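Sefir domain protein (Bacillus cereus F65185, PDB 5Y8E) probably acts as a bacterial signalling module that associates with partners through SEFIR-SEFIR interactions. Local coordinates at residues D21-L26 with V32-D37; V61-I64 with D68-E71; E13-W18 with I103-E108; E49-S54 with P89-N94. All blocks are in the same frame, centred on the assembly; numbering follows the deposited sequence.

Contact 1. Residues D21-L26 with V32-D37; sequences DLANKL and VEVILD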
loop_
_atom_site.group_PDB
_atom_site.type_symbol
_atom_site.label_atom_id
_atom_site.label_comp_id
_atom_site.label_asym_id
_atom_site.label_seq_id
_atom_site.Cartn_x
_atom_site.Cartn_y
_atom_site.Cartn_z
ATOM N N ASP A 21 3.988 9.779 8.954
ATOM C CA ASP A 21 3.076 10.921 9.007
ATOM C C ASP A 21 1.713 10.550 8.424
ATOM O O ASP A 21 0.673 10.958 8.946
ATOM C CB ASP A 21 3.646 12.122 8.232
ATOM C CG ASP A 21 4.814 12.792 8.928
ATOM O OD1 ASP A 21 5.065 12.526 10.123
ATOM O OD2 ASP A 21 5.492 13.607 8.263
ATOM N N LEU A 22 1.723 9.779 7.340
ATOM C CA LEU A 22 0.482 9.332 6.696
ATOM C C LEU A 22 -0.297 8.392 7.607
ATOM O O LEU A 22 -1.515 8.515 7.744
ATOM C CB LEU A 22 0.779 8.638 5.366
ATOM C CG LEU A 22 -0.484 8.261 4.589
ATOM C CD1 LEU A 22 -1.202 9.536 4.138
ATOM C CD2 LEU A 22 -0.144 7.380 3.412
ATOM N N ALA A 23 0.390 7.478 8.253
ATOM C CA ALA A 23 -0.241 6.561 9.167
ATOM C C ALA A 23 -0.958 7.294 10.318
ATOM O O ALA A 23 -2.058 7.039 10.665
ATOM C CB ALA A 23 0.790 5.611 9.717
ATOM N N ASN A 24 -0.250 8.274 10.858
ATOM C CA ASN A 24 -0.798 9.037 11.962
ATOM C C ASN A 24 -2.004 9.807 11.485
ATOM O O ASN A 24 -2.970 9.876 12.134
ATOM C CB ASN A 24 0.229 9.948 12.591
ATOM C CG ASN A 24 1.027 9.251 13.671
ATOM O OD1 ASN A 24 0.505 8.796 14.613
ATOM N ND2 ASN A 24 2.264 9.145 13.478
ATOM N N LYS A 25 -1.883 10.380 10.328
ATOM C CA LYS A 25 -2.939 11.220 9.786
ATOM C C LYS A 25 -4.224 10.418 9.560
ATOM O O LYS A 25 -5.289 10.823 9.883
ATOM C CB LYS A 25 -2.471 11.877 8.505
ATOM C CG LYS A 25 -3.459 12.874 7.931
ATOM C CD LYS A 25 -2.899 13.648 6.777
ATOM C CE LYS A 25 -3.838 14.665 6.203
ATOM N NZ LYS A 25 -3.361 15.288 4.961
ATOM N N LEU A 26 -4.034 9.238 8.977
ATOM C CA LEU A 26 -5.148 8.349 8.721
ATOM C C LEU A 26 -5.907 7.983 9.996
ATOM O O LEU A 26 -7.088 7.928 9.977
ATOM C CB LEU A 26 -4.700 7.065 8.017
ATOM C CG LEU A 26 -4.306 7.170 6.559
ATOM C CD1 LEU A 26 -3.550 5.938 6.068
ATOM C CD2 LEU A 26 -5.449 7.494 5.705
ATOM N N VAL A 32 -9.694 5.393 10.773
ATOM C CA VAL A 32 -9.340 4.009 10.473
ATOM C C VAL A 32 -8.271 3.501 11.426
ATOM O O VAL A 32 -7.606 4.285 12.108
ATOM C CB VAL A 32 -8.853 3.826 9.019
ATOM C CG1 VAL A 32 -9.918 4.274 8.022
ATOM C CG2 VAL A 32 -7.542 4.563 8.789
ATOM N N GLU A 33 -8.117 2.182 11.475
ATOM C CA GLU A 33 -7.033 1.559 12.218
ATOM C C GLU A 33 -5.918 1.255 11.240
ATOM O O GLU A 33 -6.168 0.677 10.181
ATOM C CB GLU A 33 -7.516 0.261 12.864
ATOM C CG GLU A 33 -8.604 0.466 13.911
ATOM C CD GLU A 33 -8.087 1.155 15.154
ATOM O OE1 GLU A 33 -6.854 1.221 15.340
ATOM O OE2 GLU A 33 -8.911 1.636 15.954
ATOM N N VAL A 34 -4.693 1.651 11.576
ATOM C CA VAL A 34 -3.566 1.416 10.677
ATOM C C VAL A 34 -2.629 0.366 11.251
ATOM O O VAL A 34 -2.246 0.428 12.428
ATOM C CB VAL A 34 -2.791 2.720 10.336
ATOM C CG1 VAL A 34 -1.534 2.408 9.530
ATOM C CG2 VAL A 34 -3.680 3.674 9.559
ATOM N N ILE A 35 -2.302 -0.617 10.417
ATOM C CA ILE A 35 -1.291 -1.615 10.737
ATOM C C ILE A 35 0.049 -1.174 10.149
ATOM O O ILE A 35 0.235 -1.179 8.927
ATOM C CB ILE A 35 -1.672 -3.005 10.168
ATOM C CG1 ILE A 35 -3.060 -3.421 10.666
ATOM C CG2 ILE A 35 -0.621 -4.037 10.560
ATOM C CD1 ILE A 35 -3.647 -4.662 9.960
ATOM N N LEU A 36 0.979 -0.800 11.023
ATOM C CA LEU A 36 2.276 -0.263 10.602
ATOM C C LEU A 36 3.410 -1.014 11.291
ATOM O O LEU A 36 3.388 -1.193 12.514
ATOM C CB LEU A 36 2.364 1.237 10.937
ATOM C CG LEU A 36 3.619 1.970 10.450
ATOM C CD1 LEU A 36 3.688 1.979 8.918
ATOM C CD2 LEU A 36 3.657 3.390 11.011
ATOM N N ASP A 37 4.404 -1.438 10.511
ATOM C CA ASP A 37 5.520 -2.229 11.042
ATOM C C ASP A 37 6.203 -1.613 12.268
ATOM O O ASP A 37 6.502 -2.306 13.243
ATOM C CB ASP A 37 6.546 -2.539 9.937
ATOM C CG ASP A 37 7.096 -1.286 9.250
ATOM O OD1 ASP A 37 6.657 -0.150 9.547
ATOM O OD2 ASP A 37 7.980 -1.445 8.378
#
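L26 on helix 13-29 packs against V34 of strand 33-35 and V32 just before it. Its CB lies 3.9 Å from V34 CG2. The same CB is also near CG2 of V32, so it touches both valines. CG stands beside the backbone N (chi1 -73°) and carries the chain on past V34. The two side chains cross at about a right angle. Farther out, L26 CD1 passes 4.2 Å from V34 CG2. That methyl also reaches L62 CD1 on strand 60-65, at 3.8 Å. The backbone carbonyl of L26 is covered too: V32 CG2 comes to 3.6 Å from L26 O.

One turn back, A23 CB lies 4.0 Å from V34 CG1. A23 CB is also 3.9 Å from L36 CD2. The CA atoms of A23 and V34, like those of L26 and V32, are 6.3 Å apart. All five residues are buried. No hydrogen bond crosses the contact; the side chains that meet are all apolar, and V34 CG2 also touches A23 O.

The arrangement belongs to the beta-alpha-beta unit of strand 3-7, helix 13-29 and strand 33-35. I6 of strand 3-7 adjoins A23 and V34, while I142 of helix 131-143 covers L26 and V32.

Contact 2. Residues V61-I64 with D68-E71; sequences VLVI and DYCE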
loop_
_atom_site.group_PDB
_atom_site.type_symbol
_atom_site.label_atom_id
_atom_site.label_comp_id
_atom_site.label_asym_id
_atom_site.label_seq_id
_atom_site.Cartn_x
_atom_site.Cartn_y
_atom_site.Cartn_z
ATOM N N VAL A 61 -5.119 -2.459 1.706
ATOM C CA VAL A 61 -3.659 -2.474 1.751
ATOM C C VAL A 61 -3.141 -1.316 0.909
ATOM O O VAL A 61 -3.325 -1.294 -0.313
ATOM C CB VAL A 61 -3.085 -3.799 1.198
ATOM C CG1 VAL A 61 -1.561 -3.742 1.159
ATOM C CG2 VAL A 61 -3.545 -4.987 2.047
ATOM N N LEU A 62 -2.509 -0.340 1.551
ATOM C CA LEU A 62 -1.897 0.743 0.794
ATOM C C LEU A 62 -0.536 0.271 0.311
ATOM O O LEU A 62 0.265 -0.241 1.101
ATOM C CB LEU A 62 -1.736 1.991 1.659
ATOM C CG LEU A 62 -2.979 2.503 2.382
ATOM C CD1 LEU A 62 -2.745 3.902 2.970
ATOM C CD2 LEU A 62 -4.215 2.480 1.465
ATOM N N VAL A 63 -0.274 0.422 -0.983
ATOM C CA VAL A 63 1.019 0.016 -1.527
ATOM C C VAL A 63 1.746 1.293 -1.890
ATOM O O VAL A 63 1.365 1.980 -2.839
ATOM C CB VAL A 63 0.880 -0.900 -2.758
ATOM C CG1 VAL A 63 2.245 -1.453 -3.148
ATOM C CG2 VAL A 63 -0.067 -2.053 -2.470
ATOM N N ILE A 64 2.762 1.637 -1.106
ATOM C CA ILE A 64 3.444 2.914 -1.287
ATOM C C ILE A 64 4.468 2.770 -2.404
ATOM O O ILE A 64 5.592 2.292 -2.201
ATOM C CB ILE A 64 4.111 3.415 0.006
ATOM C CG1 ILE A 64 3.099 3.445 1.156
ATOM C CG2 ILE A 64 4.733 4.786 -0.223
ATOM C CD1 ILE A 64 1.809 4.214 0.844
ATOM N N ASP A 68 11.822 3.170 -5.577
ATOM C CA ASP A 68 12.534 2.092 -4.898
ATOM C C ASP A 68 11.670 0.847 -4.736
ATOM O O ASP A 68 12.111 -0.266 -5.029
ATOM C CB ASP A 68 13.024 2.567 -3.529
ATOM C CG ASP A 68 13.816 1.505 -2.790
ATOM O OD1 ASP A 68 14.925 1.164 -3.257
ATOM O OD2 ASP A 68 13.332 1.019 -1.743
ATOM N N TYR A 69 10.443 1.033 -4.266
ATOM C CA TYR A 69 9.548 -0.094 -4.028
ATOM C C TYR A 69 9.314 -0.836 -5.332
ATOM O O TYR A 69 9.396 -2.059 -5.394
ATOM C CB TYR A 69 8.214 0.413 -3.476
ATOM C CG TYR A 69 7.276 -0.672 -2.989
ATOM C CD1 TYR A 69 6.459 -1.362 -3.878
ATOM C CD2 TYR A 69 7.196 -0.994 -1.639
ATOM C CE1 TYR A 69 5.594 -2.347 -3.439
ATOM C CE2 TYR A 69 6.330 -1.981 -1.185
ATOM C CZ TYR A 69 5.535 -2.650 -2.093
ATOM O OH TYR A 69 4.671 -3.627 -1.659
ATOM N N CYS A 70 9.044 -0.077 -6.384
ATOM C CA CYS A 70 8.709 -0.624 -7.699
ATOM C C CYS A 70 9.874 -1.399 -8.307
ATOM O O CYS A 70 9.705 -2.491 -8.854
ATOM C CB CYS A 70 8.292 0.521 -8.634
ATOM S SG CYS A 70 7.708 0.035 -10.283
ATOM N N GLU A 71 11.068 -0.817 -8.223
ATOM C CA GLU A 71 12.241 -1.449 -8.816
ATOM C C GLU A 71 12.601 -2.756 -8.101
ATOM O O GLU A 71 13.006 -3.729 -8.738
ATOM C CB GLU A 71 13.425 -0.473 -8.862
ATOM C CG GLU A 71 13.135 0.762 -9.714
ATOM C CD GLU A 71 14.386 1.478 -10.191
ATOM O OE1 GLU A 71 15.379 1.532 -9.432
ATOM O OE2 GLU A 71 14.371 1.991 -11.333
#
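The Y69 ring meets V63 and the end of strand 60-65. The nearest approach is V63 CG1 to Y69 CE1, at 3.5 Å. The same methyl is 3.6 Å from Y69 OH, and it touches the phenol end at a slant. The two side chains cross at about a right angle. At the other end of the ring, the carbonyl of I64 meets the root of the side chain. I64 O is 3.5 Å from Y69 CB and also close to CG. No hydrogen bond links the two segments.

The torsions explain the reach. Y69 CG is anti to the backbone N (chi1 -171°), which sends the ring from the helix across to the strand. V63 CG1 is likewise anti to its own N (chi1 -172°).

The next shell fixes the ring. Y69 OH is hydrogen-bonded to S7 OG and to the backbone N of I87, so the buried hydroxyl has two polar partners. At the start of the residue, Y69 N is bonded to D66 OD1. I86 also touches the tyrosine.

This is the turn from a parallel strand of the alpha/beta sheet into the helix that follows it, with Y69 of helix 67-75 packing back onto strand 60-65. The strand runs parallel to strand 3-7 on one flank and strand 100-108 on the other. I64 turns its side chain elsewhere, to H15 and W18 of helix 13-29.

Contact 3. Residues E13-W18 with I103-E108; sequences EDHKEW and ISLGEE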
loop_
_atom_site.group_PDB
_atom_site.type_symbol
_atom_site.label_atom_id
_atom_site.label_comp_id
_atom_site.label_asym_id
_atom_site.label_seq_id
_atom_site.Cartn_x
_atom_site.Cartn_y
_atom_site.Cartn_z
ATOM N N GLU A 13 15.305 7.824 5.225
ATOM C CA GLU A 13 14.693 8.277 6.470
ATOM C C GLU A 13 13.511 9.206 6.198
ATOM O O GLU A 13 12.484 9.131 6.875
ATOM C CB GLU A 13 15.721 8.932 7.398
ATOM C CG GLU A 13 16.763 7.958 7.951
ATOM C CD GLU A 13 16.153 6.771 8.702
ATOM O OE1 GLU A 13 15.001 6.874 9.186
ATOM O OE2 GLU A 13 16.836 5.728 8.815
ATOM N N ASP A 14 13.657 10.073 5.199
ATOM C CA ASP A 14 12.579 10.983 4.821
ATOM C C ASP A 14 11.352 10.222 4.346
ATOM O O ASP A 14 10.216 10.608 4.634
ATOM C CB ASP A 14 13.035 11.949 3.725
ATOM C CG ASP A 14 13.944 13.034 4.248
ATOM O OD1 ASP A 14 14.046 13.191 5.485
ATOM O OD2 ASP A 14 14.547 13.743 3.415
ATOM N N HIS A 15 11.573 9.136 3.617
ATOM C CA HIS A 15 10.452 8.355 3.119
ATOM C C HIS A 15 9.746 7.642 4.271
ATOM O O HIS A 15 8.513 7.619 4.328
ATOM C CB HIS A 15 10.906 7.349 2.068
ATOM C CG HIS A 15 9.782 6.546 1.489
ATOM N ND1 HIS A 15 8.764 7.116 0.754
ATOM C CD2 HIS A 15 9.512 5.224 1.552
ATOM C CE1 HIS A 15 7.916 6.170 0.383
ATOM N NE2 HIS A 15 8.346 5.014 0.852
ATOM N N LYS A 16 10.525 7.068 5.187
ATOM C CA LYS A 16 9.960 6.468 6.399
ATOM C C LYS A 16 9.102 7.478 7.166
ATOM O O LYS A 16 8.029 7.133 7.664
ATOM C CB LYS A 16 11.064 5.923 7.311
ATOM C CG LYS A 16 11.782 4.692 6.766
ATOM C CD LYS A 16 13.027 4.366 7.601
ATOM C CE LYS A 16 12.670 4.037 9.043
ATOM N NZ LYS A 16 13.889 3.929 9.900
ATOM N N GLU A 17 9.565 8.723 7.244
ATOM C CA GLU A 17 8.829 9.767 7.959
ATOM C C GLU A 17 7.536 10.140 7.237
ATOM O O GLU A 17 6.513 10.386 7.878
ATOM C CB GLU A 17 9.700 11.014 8.198
ATOM C CG GLU A 17 8.986 12.086 9.041
ATOM C CD GLU A 17 9.803 13.345 9.252
ATOM O OE1 GLU A 17 10.846 13.510 8.587
ATOM O OE2 GLU A 17 9.391 14.175 10.089
ATOM N N TRP A 18 7.577 10.188 5.909
ATOM C CA TRP A 18 6.365 10.464 5.137
ATOM C C TRP A 18 5.307 9.388 5.383
ATOM O O TRP A 18 4.126 9.693 5.566
ATOM C CB TRP A 18 6.690 10.580 3.642
ATOM C CG TRP A 18 5.516 10.978 2.776
ATOM C CD1 TRP A 18 5.158 12.245 2.401
ATOM C CD2 TRP A 18 4.552 10.097 2.184
ATOM N NE1 TRP A 18 4.038 12.201 1.607
ATOM C CE2 TRP A 18 3.646 10.895 1.457
ATOM C CE3 TRP A 18 4.381 8.708 2.186
ATOM C CZ2 TRP A 18 2.572 10.347 0.746
ATOM C CZ3 TRP A 18 3.313 8.165 1.487
ATOM C CH2 TRP A 18 2.423 8.984 0.776
ATOM N N ILE A 103 -0.464 3.727 -4.223
ATOM C CA ILE A 103 -0.241 5.169 -4.272
ATOM C C ILE A 103 1.096 5.405 -4.958
ATOM O O ILE A 103 2.145 5.010 -4.436
ATOM C CB ILE A 103 -0.201 5.785 -2.862
ATOM C CG1 ILE A 103 -1.460 5.420 -2.064
ATOM C CG2 ILE A 103 -0.042 7.308 -2.943
ATOM C CD1 ILE A 103 -1.392 5.848 -0.584
ATOM N N SER A 104 1.067 6.031 -6.130
ATOM C CA SER A 104 2.296 6.303 -6.878
ATOM C C SER A 104 2.911 7.629 -6.457
ATOM O O SER A 104 2.271 8.685 -6.543
ATOM C CB SER A 104 2.035 6.306 -8.388
ATOM O OG SER A 104 3.250 6.406 -9.115
ATOM N N LEU A 105 4.151 7.570 -5.984
ATOM C CA LEU A 105 4.867 8.771 -5.582
ATOM C C LEU A 105 5.775 9.158 -6.732
ATOM O O LEU A 105 6.911 8.700 -6.818
ATOM C CB LEU A 105 5.690 8.516 -4.319
ATOM C CG LEU A 105 4.889 8.016 -3.115
ATOM C CD1 LEU A 105 5.763 7.997 -1.869
ATOM C CD2 LEU A 105 3.657 8.874 -2.896
ATOM N N GLY A 106 5.257 9.973 -7.640
ATOM C CA GLY A 106 6.012 10.347 -8.820
ATOM C C GLY A 106 5.766 9.399 -9.977
ATOM O O GLY A 106 4.923 8.500 -9.898
ATOM N N GLU A 107 6.511 9.599 -11.058
ATOM C CA GLU A 107 6.301 8.835 -12.274
ATOM C C GLU A 107 7.570 8.793 -13.111
ATOM O O GLU A 107 8.518 9.545 -12.871
ATOM C CB GLU A 107 5.170 9.459 -13.091
ATOM C CG GLU A 107 5.467 10.874 -13.547
ATOM C CD GLU A 107 4.396 11.431 -14.454
ATOM O OE1 GLU A 107 4.618 11.459 -15.682
ATOM O OE2 GLU A 107 3.335 11.838 -13.936
ATOM N N GLU A 108 7.577 7.914 -14.104
ATOM C CA GLU A 108 8.725 7.755 -14.982
ATOM C C GLU A 108 8.230 7.373 -16.371
ATOM O O GLU A 108 7.352 6.517 -16.503
ATOM C CB GLU A 108 9.644 6.669 -14.426
ATOM C CG GLU A 108 10.985 6.558 -15.117
ATOM C CD GLU A 108 11.944 5.653 -14.363
ATOM O OE1 GLU A 108 11.555 4.514 -14.025
ATOM O OE2 GLU A 108 13.086 6.092 -14.105
#
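L105 pushes its two methyl groups against the rings of H15 and W18, which are one turn apart on helix 13-29. The two rings receive it differently. CD1 meets the imidazole at its edge, in the ring plane, with L105 CD1 3.6 Å from H15 CE1. Against the indole the approach is over a face. There CD1 lies 4.2 Å above the plane of W18, offset toward the rim. The other methyl finds the benzo end, with L105 CD2 3.9 Å from W18 CH2. The W18 and L105 side chains approach from opposite directions.

The aromatic side chains share one setting. In both, CG is anti to the backbone N, with chi1 -178° in H15 and -175° in W18. This swings both rings down from the helix toward the sheet. I64 of strand 60-65 fills in beside them, and W126 meets the W18 ring edge-to-face.

Beyond L105 the chain bends. G106 has a positive phi of 91°, a backbone shape that glycine adopts readily.

The first turns of the helix pack over L105, at the break in strand 100-108. This is the layering of the TIR-like alpha/beta fold expected for a SEFIR domain, with helices packed on both sides of a mainly parallel sheet.

Contact 4. Residues E49-S54 with P89-N94; sequences EFMENS and PNIYNN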
loop_
_atom_site.group_PDB
_atom_site.type_symbol
_atom_site.label_atom_id
_atom_site.label_comp_id
_atom_site.label_asym_id
_atom_site.label_seq_id
_atom_site.Cartn_x
_atom_site.Cartn_y
_atom_site.Cartn_z
ATOM N N GLU A 49 6.870 -12.284 6.919
ATOM C CA GLU A 49 5.770 -12.865 7.666
ATOM C C GLU A 49 4.784 -11.764 8.101
ATOM O O GLU A 49 3.620 -11.936 8.041
ATOM C CB GLU A 49 6.250 -13.655 8.866
ATOM C CG GLU A 49 5.183 -14.260 9.646
ATOM C CD GLU A 49 5.690 -15.129 10.825
ATOM O OE1 GLU A 49 6.861 -15.436 10.838
ATOM O OE2 GLU A 49 4.904 -15.455 11.715
ATOM N N PHE A 50 5.316 -10.631 8.517
ATOM C CA PHE A 50 4.429 -9.529 8.941
ATOM C C PHE A 50 3.598 -9.021 7.763
ATOM O O PHE A 50 2.436 -8.788 7.864
ATOM C CB PHE A 50 5.227 -8.419 9.558
ATOM C CG PHE A 50 4.404 -7.295 10.050
ATOM C CD1 PHE A 50 3.686 -7.398 11.201
ATOM C CD2 PHE A 50 4.378 -6.095 9.364
ATOM C CE1 PHE A 50 2.940 -6.321 11.637
ATOM C CE2 PHE A 50 3.650 -5.042 9.818
ATOM C CZ PHE A 50 2.924 -5.144 10.905
ATOM N N MET A 51 4.258 -8.914 6.625
ATOM C CA MET A 51 3.596 -8.488 5.417
ATOM C C MET A 51 2.459 -9.455 5.034
ATOM O O MET A 51 1.349 -9.079 4.854
ATOM C CB MET A 51 4.593 -8.353 4.268
ATOM C CG MET A 51 4.004 -8.015 2.888
ATOM S SD MET A 51 5.167 -7.974 1.468
ATOM C CE MET A 51 6.166 -9.475 1.729
ATOM N N GLU A 52 2.808 -10.717 4.900
ATOM C CA GLU A 52 1.806 -11.721 4.540
ATOM C C GLU A 52 0.599 -11.730 5.493
ATOM O O GLU A 52 -0.516 -11.714 5.084
ATOM C CB GLU A 52 2.432 -13.117 4.420
ATOM C CG GLU A 52 1.709 -14.004 3.530
ATOM C CD GLU A 52 2.571 -15.179 3.012
ATOM O OE1 GLU A 52 3.385 -15.649 3.758
ATOM O OE2 GLU A 52 2.422 -15.578 1.860
ATOM N N ASN A 53 0.877 -11.759 6.770
ATOM C CA ASN A 53 -0.187 -11.755 7.759
ATOM C C ASN A 53 -1.035 -10.467 7.740
ATOM O O ASN A 53 -2.202 -10.504 7.889
ATOM C CB ASN A 53 0.318 -11.925 9.150
ATOM C CG ASN A 53 -0.803 -12.046 10.128
ATOM O OD1 ASN A 53 -1.462 -13.078 10.146
ATOM N ND2 ASN A 53 -1.091 -11.011 10.905
ATOM N N SER A 54 -0.368 -9.336 7.635
ATOM C CA SER A 54 -1.083 -8.068 7.684
ATOM C C SER A 54 -1.994 -7.872 6.474
ATOM O O SER A 54 -3.073 -7.295 6.589
ATOM C CB SER A 54 -0.106 -6.906 7.840
ATOM O OG SER A 54 0.602 -7.044 9.058
ATOM N N PRO A 89 4.603 -11.242 -6.606
ATOM C CA PRO A 89 3.526 -11.702 -7.488
ATOM C C PRO A 89 2.653 -12.743 -6.799
ATOM O O PRO A 89 1.431 -12.689 -6.925
ATOM C CB PRO A 89 4.283 -12.344 -8.651
ATOM C CG PRO A 89 5.558 -11.556 -8.722
ATOM C CD PRO A 89 5.913 -11.268 -7.283
ATOM N N ASN A 90 3.266 -13.661 -6.063
ATOM C CA ASN A 90 2.498 -14.707 -5.393
ATOM C C ASN A 90 1.522 -14.162 -4.352
ATOM O O ASN A 90 0.380 -14.619 -4.260
ATOM C CB ASN A 90 3.425 -15.731 -4.748
ATOM C CG ASN A 90 2.682 -16.947 -4.267
ATOM O OD1 ASN A 90 2.579 -17.196 -3.068
ATOM N ND2 ASN A 90 2.123 -17.696 -5.203
ATOM N N ILE A 91 1.977 -13.196 -3.556
ATOM C CA ILE A 91 1.112 -12.590 -2.555
ATOM C C ILE A 91 -0.005 -11.807 -3.241
ATOM O O ILE A 91 -1.175 -11.931 -2.873
ATOM C CB ILE A 91 1.902 -11.685 -1.587
ATOM C CG1 ILE A 91 2.798 -12.534 -0.682
ATOM C CG2 ILE A 91 0.954 -10.835 -0.741
ATOM C CD1 ILE A 91 3.806 -11.720 0.100
ATOM N N TYR A 92 0.358 -11.012 -4.244
ATOM C CA TYR A 92 -0.615 -10.219 -4.991
ATOM C C TYR A 92 -1.687 -11.111 -5.610
ATOM O O TYR A 92 -2.881 -10.801 -5.550
ATOM C CB TYR A 92 0.090 -9.432 -6.102
ATOM C CG TYR A 92 -0.819 -8.495 -6.864
ATOM C CD1 TYR A 92 -1.113 -7.236 -6.362
ATOM C CD2 TYR A 92 -1.380 -8.866 -8.083
ATOM C CE1 TYR A 92 -1.933 -6.368 -7.042
ATOM C CE2 TYR A 92 -2.216 -8.003 -8.774
ATOM C CZ TYR A 92 -2.483 -6.756 -8.245
ATOM O OH TYR A 92 -3.302 -5.872 -8.908
ATOM N N ASN A 93 -1.251 -12.216 -6.207
ATOM C CA ASN A 93 -2.160 -13.102 -6.929
ATOM C C ASN A 93 -3.158 -13.786 -6.007
ATOM O O ASN A 93 -4.298 -14.049 -6.399
ATOM C CB ASN A 93 -1.375 -14.158 -7.710
ATOM C CG ASN A 93 -0.652 -13.584 -8.913
ATOM O OD1 ASN A 93 -1.011 -12.527 -9.424
ATOM N ND2 ASN A 93 0.368 -14.289 -9.377
ATOM N N ASN A 94 -2.717 -14.079 -4.789
ATOM C CA ASN A 94 -3.543 -14.778 -3.806
ATOM C C ASN A 94 -4.398 -13.855 -2.956
ATOM O O ASN A 94 -5.057 -14.300 -2.014
ATOM C CB ASN A 94 -2.667 -15.635 -2.889
ATOM C CG ASN A 94 -2.325 -16.968 -3.505
ATOM O OD1 ASN A 94 -3.150 -17.880 -3.529
ATOM N ND2 ASN A 94 -1.106 -17.089 -4.016
HETATM O O HOH W 1 3.921 -16.229 -0.991
#
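E52 brings its carboxylate beside I91, with OE2 4.0 Å from I91 CG1. The F50 and Y92 rings take no part. The F50 ring has S54 OG over the centre of one face, 3.4 Å above the plane. H40 also meets that ring, with the planes inclined at about 50°. The Y92 ring has N93 OD1 in plane at its edge and stacks with F100 and F118.

The contact pairs two helices of what is probably a TIR-like alpha/beta fold. Helix 47-57 packs on the sheet, where F50 and S54 touch I35, and the short helix 89-93 lies against the far side of helix 47-57. I91 is the knob between them. Its CD1 is 3.6 Å from M51 CE, methyl to methyl. M51 has an extended chain up to SD and then bends at chi3 (45°), which sets CE toward the isoleucine. F48 and I55 of the same helix also touch I91.

Polar groups border this apolar patch. One water donates to both segments, to N90 OD1 at 2.7 Å and, less closely, to E52 OE2 at 3.3 Å. S54 OG donates to F50 O over 2.8 Å. S54 N reaches that oxygen from the opposite face of its plane.

N94, just past the short helix, folds back in a similar way: its ND2 donates to N90 O at 2.9 Å, with an N-H...O angle of 163°.

In the fold
After strand 3-7 the chain enters helix 13-29, which serves two contacts. Its first turns open contact 3; its later turns open contact 1, which closes almost at once on strand 33-35. Helix 47-57 then opens contact 4. Before that closes, strand 60-65 and helix 67-75 complete contact 2, which therefore lies within contact 4. Helix 89-93 closes contact 4, and strand 100-108 finally closes contact 3 around all the others. No loops cross. Contacts 1 and 3 hold helix 13-29 to the sheet. Contacts 2 and 3 meet where strands 60-65 and 100-108 pair, while contacts 3 and 4 lie on opposite sides of the chain's centre, about 21 Å apart between centres.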